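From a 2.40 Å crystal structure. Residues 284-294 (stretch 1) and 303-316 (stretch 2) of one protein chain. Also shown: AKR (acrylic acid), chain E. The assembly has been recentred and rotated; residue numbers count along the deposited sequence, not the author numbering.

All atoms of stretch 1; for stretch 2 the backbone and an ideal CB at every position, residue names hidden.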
ATOM      1  N   ARG A 284      -8.512  12.975   1.308  1.00 28.64           N
ATOM      2  CA  ARG A 284      -9.398  11.878   1.659  1.00 26.95           C
ATOM      3  C   ARG A 284      -9.204  11.452   3.108  1.00 32.94           C
ATOM      4  O   ARG A 284      -8.120  11.604   3.686  1.00 27.56           O
ATOM      5  CB  ARG A 284      -9.175  10.669   0.735  1.00 24.71           C
ATOM      6  CG  ARG A 284      -9.163  11.011  -0.750  1.00 25.23           C
ATOM      7  CD  ARG A 284     -10.351  11.881  -1.144  1.00 28.39           C
ATOM      8  NE  ARG A 284     -10.092  12.602  -2.388  1.00 32.80           N
ATOM      9  CZ  ARG A 284     -10.961  13.415  -2.983  1.00 32.90           C
ATOM     10  NH1 ARG A 284     -10.629  14.030  -4.111  1.00 31.51           N
ATOM     11  NH2 ARG A 284     -12.163  13.611  -2.456  1.00 30.60           N
ATOM     12  N   LEU A 285     -10.282  10.918   3.679  1.00 30.41           N
ATOM     13  CA  LEU A 285     -10.290  10.274   4.984  1.00 29.44           C
ATOM     14  C   LEU A 285     -10.943   8.914   4.827  1.00 30.91           C
ATOM     15  O   LEU A 285     -12.017   8.808   4.225  1.00 31.77           O
ATOM     16  CB  LEU A 285     -11.067  11.085   6.022  1.00 25.70           C
ATOM     17  CG  LEU A 285     -10.418  12.279   6.703  1.00 37.63           C
ATOM     18  CD1 LEU A 285     -11.509  13.170   7.271  1.00 36.02           C
ATOM     19  CD2 LEU A 285      -9.479  11.810   7.801  1.00 28.24           C
ATOM     20  N   CYS A 286     -10.304   7.880   5.360  1.00 26.90           N
ATOM     21  CA  CYS A 286     -10.930   6.566   5.351  1.00 33.34           C
ATOM     22  C   CYS A 286     -12.111   6.570   6.313  1.00 34.38           C
ATOM     23  O   CYS A 286     -11.942   6.775   7.520  1.00 32.03           O
ATOM     24  CB  CYS A 286      -9.930   5.477   5.723  1.00 26.96           C
ATOM     25  SG  CYS A 286     -10.694   3.840   5.849  1.00 30.25           S
ATOM     26  N   ARG A 287     -13.307   6.353   5.775  1.00 30.91           N
ATOM     27  CA  ARG A 287     -14.509   6.370   6.592  1.00 35.57           C
ATOM     28  C   ARG A 287     -14.883   4.994   7.115  1.00 35.63           C
ATOM     29  O   ARG A 287     -15.538   4.901   8.161  1.00 31.26           O
ATOM     30  CB  ARG A 287     -15.689   6.939   5.798  1.00 30.48           C
ATOM     31  CG  ARG A 287     -15.386   8.226   5.048  1.00 32.91           C
ATOM     32  CD  ARG A 287     -14.819   9.291   5.970  1.00 29.58           C
ATOM     33  NE  ARG A 287     -14.269  10.413   5.214  1.00 41.30           N
ATOM     34  CZ  ARG A 287     -14.776  11.641   5.215  1.00 42.74           C
ATOM     35  NH1 ARG A 287     -15.847  11.923   5.944  1.00 34.58           N
ATOM     36  NH2 ARG A 287     -14.202  12.595   4.491  1.00 36.05           N
ATOM     37  N   GLN A 288     -14.486   3.923   6.427  1.00 34.77           N
ATOM     38  CA  GLN A 288     -14.893   2.603   6.893  1.00 30.19           C
ATOM     39  C   GLN A 288     -13.972   1.533   6.325  1.00 38.87           C
ATOM     40  O   GLN A 288     -13.296   1.733   5.311  1.00 39.62           O
ATOM     41  CB  GLN A 288     -16.351   2.307   6.522  1.00 32.17           C
ATOM     42  CG  GLN A 288     -16.657   2.563   5.062  1.00 36.59           C
ATOM     43  CD  GLN A 288     -18.143   2.613   4.766  1.00 41.99           C
ATOM     44  OE1 GLN A 288     -18.943   1.917   5.395  1.00 45.13           O
ATOM     45  NE2 GLN A 288     -18.521   3.451   3.809  1.00 38.63           N
ATOM     46  N   VAL A 289     -13.945   0.398   7.016  1.00 29.93           N
ATOM     47  CA  VAL A 289     -13.213  -0.789   6.586  1.00 36.74           C
ATOM     48  C   VAL A 289     -14.209  -1.941   6.513  1.00 43.94           C
ATOM     49  O   VAL A 289     -14.819  -2.306   7.523  1.00 42.49           O
ATOM     50  CB  VAL A 289     -12.045  -1.120   7.533  1.00 35.02           C
ATOM     51  CG1 VAL A 289     -11.238  -2.289   6.994  1.00 28.47           C
ATOM     52  CG2 VAL A 289     -11.146   0.099   7.725  1.00 27.16           C
ATOM     53  N   LEU A 290     -14.372  -2.513   5.324  1.00 32.08           N
ATOM     54  CA  LEU A 290     -15.401  -3.512   5.066  1.00 38.51           C
ATOM     55  C   LEU A 290     -14.761  -4.858   4.756  1.00 34.43           C
ATOM     56  O   LEU A 290     -13.719  -4.923   4.098  1.00 34.98           O
ATOM     57  CB  LEU A 290     -16.289  -3.078   3.896  1.00 38.70           C
ATOM     58  CG  LEU A 290     -16.623  -1.586   3.855  1.00 38.49           C
ATOM     59  CD1 LEU A 290     -17.350  -1.244   2.571  1.00 41.02           C
ATOM     60  CD2 LEU A 290     -17.450  -1.176   5.068  1.00 44.51           C
ATOM     61  N   MET A 291     -15.391  -5.933   5.224  1.00 36.24           N
ATOM     62  CA  MET A 291     -14.932  -7.290   4.945  1.00 43.00           C
ATOM     63  C   MET A 291     -15.939  -7.974   4.029  1.00 47.30           C
ATOM     64  O   MET A 291     -17.119  -8.090   4.378  1.00 47.61           O
ATOM     65  CB  MET A 291     -14.755  -8.081   6.243  1.00 40.67           C
ATOM     66  CG  MET A 291     -14.060  -9.423   6.072  1.00 42.34           C
ATOM     67  SD  MET A 291     -12.345  -9.275   5.539  1.00 41.99           S
ATOM     68  CE  MET A 291     -12.350 -10.311   4.077  1.00 41.67           C
ATOM     69  N   PHE A 292     -15.482  -8.421   2.858  1.00 48.16           N
ATOM     70  CA  PHE A 292     -16.332  -9.083   1.878  1.00 46.85           C
ATOM     71  C   PHE A 292     -15.842 -10.503   1.626  1.00 46.34           C
ATOM     72  O   PHE A 292     -14.634 -10.745   1.526  1.00 42.39           O
ATOM     73  CB  PHE A 292     -16.357  -8.321   0.545  1.00 43.94           C
ATOM     74  CG  PHE A 292     -17.244  -7.105   0.545  1.00 45.56           C
ATOM     75  CD1 PHE A 292     -18.581  -7.208   0.194  1.00 45.67           C
ATOM     76  CD2 PHE A 292     -16.735  -5.855   0.865  1.00 45.78           C
ATOM     77  CE1 PHE A 292     -19.399  -6.093   0.180  1.00 43.96           C
ATOM     78  CE2 PHE A 292     -17.548  -4.734   0.851  1.00 42.99           C
ATOM     79  CZ  PHE A 292     -18.882  -4.854   0.508  1.00 44.91           C
ATOM     80  N   HIS A 293     -16.787 -11.432   1.512  1.00 49.90           N
ATOM     81  CA  HIS A 293     -16.516 -12.792   1.073  1.00 54.54           C
ATOM     82  C   HIS A 293     -17.080 -12.991  -0.328  1.00 58.80           C
ATOM     83  O   HIS A 293     -18.055 -12.343  -0.719  1.00 62.23           O
ATOM     84  CB  HIS A 293     -17.127 -13.822   2.030  1.00 56.22           C
ATOM     85  CG  HIS A 293     -16.509 -13.829   3.393  1.00 54.93           C
ATOM     86  ND1 HIS A 293     -16.907 -14.697   4.386  1.00 53.54           N
ATOM     87  CD2 HIS A 293     -15.523 -13.072   3.930  1.00 51.84           C
ATOM     88  CE1 HIS A 293     -16.194 -14.477   5.476  1.00 51.67           C
ATOM     89  NE2 HIS A 293     -15.347 -13.495   5.226  1.00 50.52           N
ATOM     90  N   HIS A 294     -16.469 -13.912  -1.081  1.00 57.51           N
ATOM     91  CA  HIS A 294     -16.823 -14.150  -2.484  1.00 60.97           C
ATOM     92  C   HIS A 294     -17.023 -15.650  -2.681  1.00 66.72           C
ATOM     93  O   HIS A 294     -16.147 -16.354  -3.187  1.00 72.93           O
ATOM     94  CB  HIS A 294     -15.754 -13.593  -3.423  1.00 56.20           C
ATOM     95  CG  HIS A 294     -15.431 -12.152  -3.183  1.00 58.79           C
ATOM     96  ND1 HIS A 294     -16.194 -11.124  -3.693  1.00 59.94           N
ATOM     97  CD2 HIS A 294     -14.428 -11.567  -2.487  1.00 55.30           C
ATOM     98  CE1 HIS A 294     -15.675  -9.967  -3.322  1.00 52.55           C
ATOM     99  NE2 HIS A 294     -14.603 -10.208  -2.589  1.00 53.44           N
ATOM    100  N   UNK A 303     -20.741 -10.974  -4.074  1.00 65.97           N
ATOM    101  CA  UNK A 303     -20.103 -10.261  -2.975  1.00 60.65           C
ATOM    102  C   UNK A 303     -21.010 -10.280  -1.755  1.00 59.04           C
ATOM    103  O   UNK A 303     -22.190  -9.927  -1.850  1.00 69.95           O
ATOM    104  CB  UNK A 303     -19.772  -8.822  -3.377  1.00 60.65           C
ATOM    105  N   UNK A 304     -20.459 -10.698  -0.614  1.00 52.66           N
ATOM    106  CA  UNK A 304     -21.209 -10.823   0.635  1.00 52.40           C
ATOM    107  C   UNK A 304     -20.504 -10.025   1.722  1.00 60.09           C
ATOM    108  O   UNK A 304     -19.394 -10.379   2.135  1.00 64.32           O
ATOM    109  CB  UNK A 304     -21.354 -12.289   1.047  1.00 52.40           C
ATOM    110  N   UNK A 305     -21.146  -8.960   2.193  1.00 51.19           N
ATOM    111  CA  UNK A 305     -20.599  -8.165   3.282  1.00 49.83           C
ATOM    112  C   UNK A 305     -20.819  -8.892   4.601  1.00 55.58           C
ATOM    113  O   UNK A 305     -21.946  -9.282   4.926  1.00 64.49           O
ATOM    114  CB  UNK A 305     -21.235  -6.774   3.317  1.00 49.83           C
ATOM    115  N   UNK A 306     -19.744  -9.072   5.363  1.00 45.93           N
ATOM    116  CA  UNK A 306     -19.814  -9.796   6.619  1.00 49.52           C
ATOM    117  C   UNK A 306     -19.542  -8.893   7.820  1.00 49.28           C
ATOM    118  O   UNK A 306     -20.062  -9.158   8.912  1.00 54.37           O
ATOM    119  CB  UNK A 306     -18.820 -10.959   6.605  1.00 49.52           C
ATOM    120  N   UNK A 307     -18.757  -7.835   7.655  1.00 43.18           N
ATOM    121  CA  UNK A 307     -18.447  -6.959   8.773  1.00 47.73           C
ATOM    122  C   UNK A 307     -18.150  -5.561   8.250  1.00 44.81           C
ATOM    123  O   UNK A 307     -17.553  -5.404   7.178  1.00 46.55           O
ATOM    124  CB  UNK A 307     -17.266  -7.500   9.582  1.00 47.73           C
ATOM    125  N   UNK A 308     -18.576  -4.548   9.011  1.00 44.95           N
ATOM    126  CA  UNK A 308     -18.401  -3.149   8.630  1.00 44.59           C
ATOM    127  C   UNK A 308     -17.839  -2.387   9.822  1.00 41.08           C
ATOM    128  O   UNK A 308     -18.561  -2.129  10.786  1.00 40.45           O
ATOM    129  CB  UNK A 308     -19.720  -2.532   8.159  1.00 44.59           C
ATOM    130  N   UNK A 309     -16.566  -2.006   9.760  1.00 35.97           N
ATOM    131  CA  UNK A 309     -15.982  -1.138  10.772  1.00 39.90           C
ATOM    132  C   UNK A 309     -16.237   0.300  10.339  1.00 33.70           C
ATOM    133  O   UNK A 309     -15.650   0.775   9.360  1.00 41.04           O
ATOM    134  CB  UNK A 309     -14.488  -1.412  10.957  1.00 39.90           C
ATOM    135  N   UNK A 310     -17.115   0.981  11.068  1.00 34.82           N
ATOM    136  CA  UNK A 310     -17.507   2.352  10.785  1.00 38.80           C
ATOM    137  C   UNK A 310     -16.784   3.284  11.742  1.00 40.34           C
ATOM    138  O   UNK A 310     -16.810   3.078  12.966  1.00 51.36           O
ATOM    139  CB  UNK A 310     -19.023   2.526  10.896  1.00 38.80           C
ATOM    140  N   UNK A 311     -16.135   4.293  11.168  1.00 34.55           N
ATOM    141  CA  UNK A 311     -15.337   5.272  11.884  1.00 31.53           C
ATOM    142  C   UNK A 311     -16.076   6.601  11.898  1.00 33.02           C
ATOM    143  O   UNK A 311     -16.586   7.044  10.864  1.00 35.16           O
ATOM    144  CB  UNK A 311     -13.953   5.423  11.250  1.00 31.53           C
ATOM    145  N   UNK A 312     -16.150   7.223  13.067  1.00 34.63           N
ATOM    146  CA  UNK A 312     -16.734   8.544  13.236  1.00 39.31           C
ATOM    147  C   UNK A 312     -15.628   9.521  13.603  1.00 34.07           C
ATOM    148  O   UNK A 312     -14.828   9.245  14.512  1.00 31.25           O
ATOM    149  CB  UNK A 312     -17.833   8.532  14.301  1.00 39.31           C
ATOM    150  N   UNK A 313     -15.618  10.671  12.928  1.00 29.70           N
ATOM    151  CA  UNK A 313     -14.577  11.677  13.056  1.00 34.61           C
ATOM    152  C   UNK A 313     -15.159  12.988  13.555  1.00 37.15           C
ATOM    153  O   UNK A 313     -16.319  13.317  13.287  1.00 32.19           O
ATOM    154  CB  UNK A 313     -13.864  11.886  11.719  1.00 34.61           C
ATOM    155  N   UNK A 314     -14.330  13.746  14.267  1.00 39.21           N
ATOM    156  CA  UNK A 314     -14.593  15.160  14.510  1.00 37.16           C
ATOM    157  C   UNK A 314     -13.931  15.910  13.361  1.00 37.67           C
ATOM    158  O   UNK A 314     -12.708  16.060  13.333  1.00 35.06           O
ATOM    159  CB  UNK A 314     -14.070  15.621  15.872  1.00 37.16           C
ATOM    160  N   UNK A 315     -14.728  16.374  12.402  1.00 34.78           N
ATOM    161  CA  UNK A 315     -14.193  17.052  11.229  1.00 37.10           C
ATOM    162  C   UNK A 315     -14.294  18.556  11.403  1.00 42.10           C
ATOM    163  O   UNK A 315     -15.355  19.078  11.760  1.00 48.43           O
ATOM    164  CB  UNK A 315     -14.930  16.610   9.963  1.00 37.10           C
ATOM    165  N   UNK A 316     -13.192  19.240  11.133  1.00 36.27           N
ATOM    166  CA  UNK A 316     -13.151  20.692  11.115  1.00 42.28           C
ATOM    167  C   UNK A 316     -11.993  21.115  10.220  1.00 44.26           C
ATOM    168  O   UNK A 316     -11.127  20.293   9.895  1.00 35.47           O
ATOM    169  CB  UNK A 316     -13.004  21.266  12.526  1.00 42.28           C
TER
HETATM  170  CA  AKR E 403     -21.346   8.214  19.755  1.00 64.66           C
HETATM  171  CB  AKR E 403     -21.715   8.446  21.000  1.00 59.13           C
HETATM  172  C   AKR E 403     -22.019   7.107  18.945  1.00 64.69           C
HETATM  173  O   AKR E 403     -21.347   6.132  18.511  1.00 62.64           O
HETATM  174  OXT AKR E 403     -23.254   7.168  18.711  1.00 64.42           O

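Two antiparallel strands pair here, so side chains of the second alternate between the two faces of the sheet, except at the bulge around 306, where the register shifts by one.

Position 303 points sideways, its ideal CB 4.1 Å from Phe292 CD1 and 4.3 Å from His294 CE1. A short polar or acidic group could reach the imidazole. It is Asp303: OD1 accepts a weak hydrogen bond from His294 ND1 at 3.0 Å, lying near the ring plane.

At 304 the backbone pairs with His293 through two hydrogen bonds, and a beta-branched or small polar residue suits an extended strand. Thr304 fits; its OG1 and, weakly, His293 O share a water.

Position 305 lies beside a phenyl ring, with its CB 3.7 Å from Phe292 CE1, which calls for something aliphatic. Leu305 lays CD1 over the ring face, 4.2 Å from its centroid, and the same CD1 comes within 4.0 Å of Leu290 CB.

Position 306 has phi/psi of -114/-29, the bulge where the register slips by one. Its CB points toward stretch 1, between Met291 and His293, so a medium apolar group would do. Val306 uses two branches: CG2 touches Met291 CG at 3.6 Å, and CG1 sits over the His293 ring, 3.8 Å from the centroid. Its N still bonds to Met291 O.

Position 307, with CB 4.2 Å from Met291 CB, tolerates many small or medium residues; Ser307 is deposited.

Position 308 shares its face with Leu290 and Gln288, whose side-chain OE1 is an acceptor 5.3 Å from the ideal CB of 308, so a long chain with a donor is attractive. Arg308, fully extended, packs CG 3.6 Å from Leu290 CD2 and gives Gln288 OE1 a hydrogen bond from NE at 2.8 Å, plus a weak one from NH2.

Position 309 faces Val289, and an aliphatic residue suits it. In Leu309, CB lies 4.2 Å from Val289 CB, while the backbones exchange two hydrogen bonds.

Position 310 has a looser neighbourhood, open to several apolar chains; Leu310 brings CD1 to 3.7 Å from Arg287 O.

Position 311 points toward Cys286 and Arg287; a branched apolar chain fits. Leu311 CD1 lies 4.4 Å from Cys286 SG.

Position 312 points away and is free; Glu312 OE2 lies 3.0 Å from O of the acrylic acid.

Position 313 points toward Leu285, with the Cys286 carbonyl farther off, favouring a long aromatic with a terminal donor. Tyr313 OH donates to Cys286 O at 2.7 Å, and Leu285 CD2 covers one ring face.

Position 314 is out of reach: Asp314.

Position 315 points toward the Arg287 guanidinium, inviting an acid long enough to span the gap. Glu315 OE1 forms a salt bridge with Arg287 NH1 at 3.1 Å.

Position 316 is out of reach of stretch 1, which sets no requirement there; the residue is Asn316.

Stretch 2, residues 303-316: DTLVSRLLLEYDEN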
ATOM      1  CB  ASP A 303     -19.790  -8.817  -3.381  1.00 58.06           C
ATOM      2  CG  ASP A 303     -19.226  -8.718  -4.786  1.00 60.20           C
ATOM      3  OD1 ASP A 303     -18.179  -9.344  -5.054  1.00 60.25           O
ATOM      4  OD2 ASP A 303     -19.840  -8.028  -5.628  1.00 60.53           O
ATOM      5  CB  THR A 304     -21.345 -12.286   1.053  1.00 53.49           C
ATOM      6  OG1 THR A 304     -22.093 -13.001   0.062  1.00 63.69           O
ATOM      7  CG2 THR A 304     -22.062 -12.384   2.390  1.00 54.50           C
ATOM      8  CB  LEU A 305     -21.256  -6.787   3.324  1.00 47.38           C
ATOM      9  CG  LEU A 305     -20.906  -5.885   4.507  1.00 51.11           C
ATOM     10  CD1 LEU A 305     -19.416  -5.569   4.509  1.00 43.89           C
ATOM     11  CD2 LEU A 305     -21.736  -4.609   4.483  1.00 51.63           C
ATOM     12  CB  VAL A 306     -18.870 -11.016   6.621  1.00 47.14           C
ATOM     13  CG1 VAL A 306     -19.142 -11.892   5.399  1.00 48.69           C
ATOM     14  CG2 VAL A 306     -17.427 -10.577   6.648  1.00 53.55           C
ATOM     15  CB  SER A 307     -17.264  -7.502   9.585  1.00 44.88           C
ATOM     16  OG  SER A 307     -17.158  -6.848  10.833  1.00 55.92           O
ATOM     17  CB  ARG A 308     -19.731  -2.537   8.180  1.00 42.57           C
ATOM     18  CG  ARG A 308     -19.688  -1.035   7.939  1.00 44.04           C
ATOM     19  CD  ARG A 308     -21.058  -0.506   7.562  1.00 45.94           C
ATOM     20  NE  ARG A 308     -20.975   0.817   6.951  1.00 51.38           N
ATOM     21  CZ  ARG A 308     -22.029   1.566   6.640  1.00 52.73           C
ATOM     22  NH1 ARG A 308     -23.254   1.124   6.878  1.00 52.76           N
ATOM     23  NH2 ARG A 308     -21.858   2.759   6.087  1.00 55.74           N
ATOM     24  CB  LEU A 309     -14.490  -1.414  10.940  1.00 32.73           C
ATOM     25  CG  LEU A 309     -13.719  -0.418  11.815  1.00 34.77           C
ATOM     26  CD1 LEU A 309     -14.252  -0.412  13.240  1.00 33.03           C
ATOM     27  CD2 LEU A 309     -12.220  -0.703  11.799  1.00 30.12           C
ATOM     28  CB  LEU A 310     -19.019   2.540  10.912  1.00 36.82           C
ATOM     29  CG  LEU A 310     -19.550   3.878  10.384  1.00 46.78           C
ATOM     30  CD1 LEU A 310     -19.096   4.135   8.951  1.00 40.33           C
ATOM     31  CD2 LEU A 310     -21.072   3.943  10.495  1.00 43.34           C
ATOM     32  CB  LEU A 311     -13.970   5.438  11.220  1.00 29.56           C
ATOM     33  CG  LEU A 311     -13.193   4.151  10.922  1.00 32.41           C
ATOM     34  CD1 LEU A 311     -11.966   4.445  10.069  1.00 27.04           C
ATOM     35  CD2 LEU A 311     -12.802   3.426  12.204  1.00 30.48           C
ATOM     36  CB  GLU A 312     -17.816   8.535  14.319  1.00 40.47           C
ATOM     37  CG  GLU A 312     -18.919   7.514  14.096  1.00 55.04           C
ATOM     38  CD  GLU A 312     -19.974   7.554  15.185  1.00 70.15           C
ATOM     39  OE1 GLU A 312     -20.425   8.666  15.536  1.00 75.23           O
ATOM     40  OE2 GLU A 312     -20.349   6.476  15.691  1.00 74.32           O
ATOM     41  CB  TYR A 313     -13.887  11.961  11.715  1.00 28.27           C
ATOM     42  CG  TYR A 313     -13.019  10.855  11.180  1.00 27.07           C
ATOM     43  CD1 TYR A 313     -11.689  10.743  11.565  1.00 25.52           C
ATOM     44  CD2 TYR A 313     -13.516   9.940  10.264  1.00 27.96           C
ATOM     45  CE1 TYR A 313     -10.887   9.739  11.068  1.00 30.38           C
ATOM     46  CE2 TYR A 313     -12.722   8.935   9.762  1.00 33.76           C
ATOM     47  CZ  TYR A 313     -11.407   8.838  10.167  1.00 31.13           C
ATOM     48  OH  TYR A 313     -10.608   7.838   9.670  1.00 35.79           O
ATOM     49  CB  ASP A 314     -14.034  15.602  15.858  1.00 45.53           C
ATOM     50  CG  ASP A 314     -14.833  15.067  17.029  1.00 70.93           C
ATOM     51  OD1 ASP A 314     -16.073  14.953  16.913  1.00 85.24           O
ATOM     52  OD2 ASP A 314     -14.216  14.759  18.073  1.00 76.63           O
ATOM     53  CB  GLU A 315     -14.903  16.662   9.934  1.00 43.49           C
ATOM     54  CG  GLU A 315     -14.448  15.371   9.306  1.00 53.26           C
ATOM     55  CD  GLU A 315     -14.717  15.367   7.807  1.00 57.14           C
ATOM     56  OE1 GLU A 315     -15.652  14.672   7.361  1.00 55.57           O
ATOM     57  OE2 GLU A 315     -13.998  16.091   7.080  1.00 54.22           O
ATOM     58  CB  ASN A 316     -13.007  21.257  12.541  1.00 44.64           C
ATOM     59  CG  ASN A 316     -11.666  20.946  13.169  1.00 52.65           C
ATOM     60  OD1 ASN A 316     -10.622  21.391  12.695  1.00 58.12           O
ATOM     61  ND2 ASN A 316     -11.686  20.167  14.245  1.00 58.74           N
TER
HETATM   62  O   HOH W   1     -15.295  15.003   4.430  1.00 38.00           O
HETATM   63  O   HOH W   2     -20.562 -14.188  -2.034  1.00 46.99           O
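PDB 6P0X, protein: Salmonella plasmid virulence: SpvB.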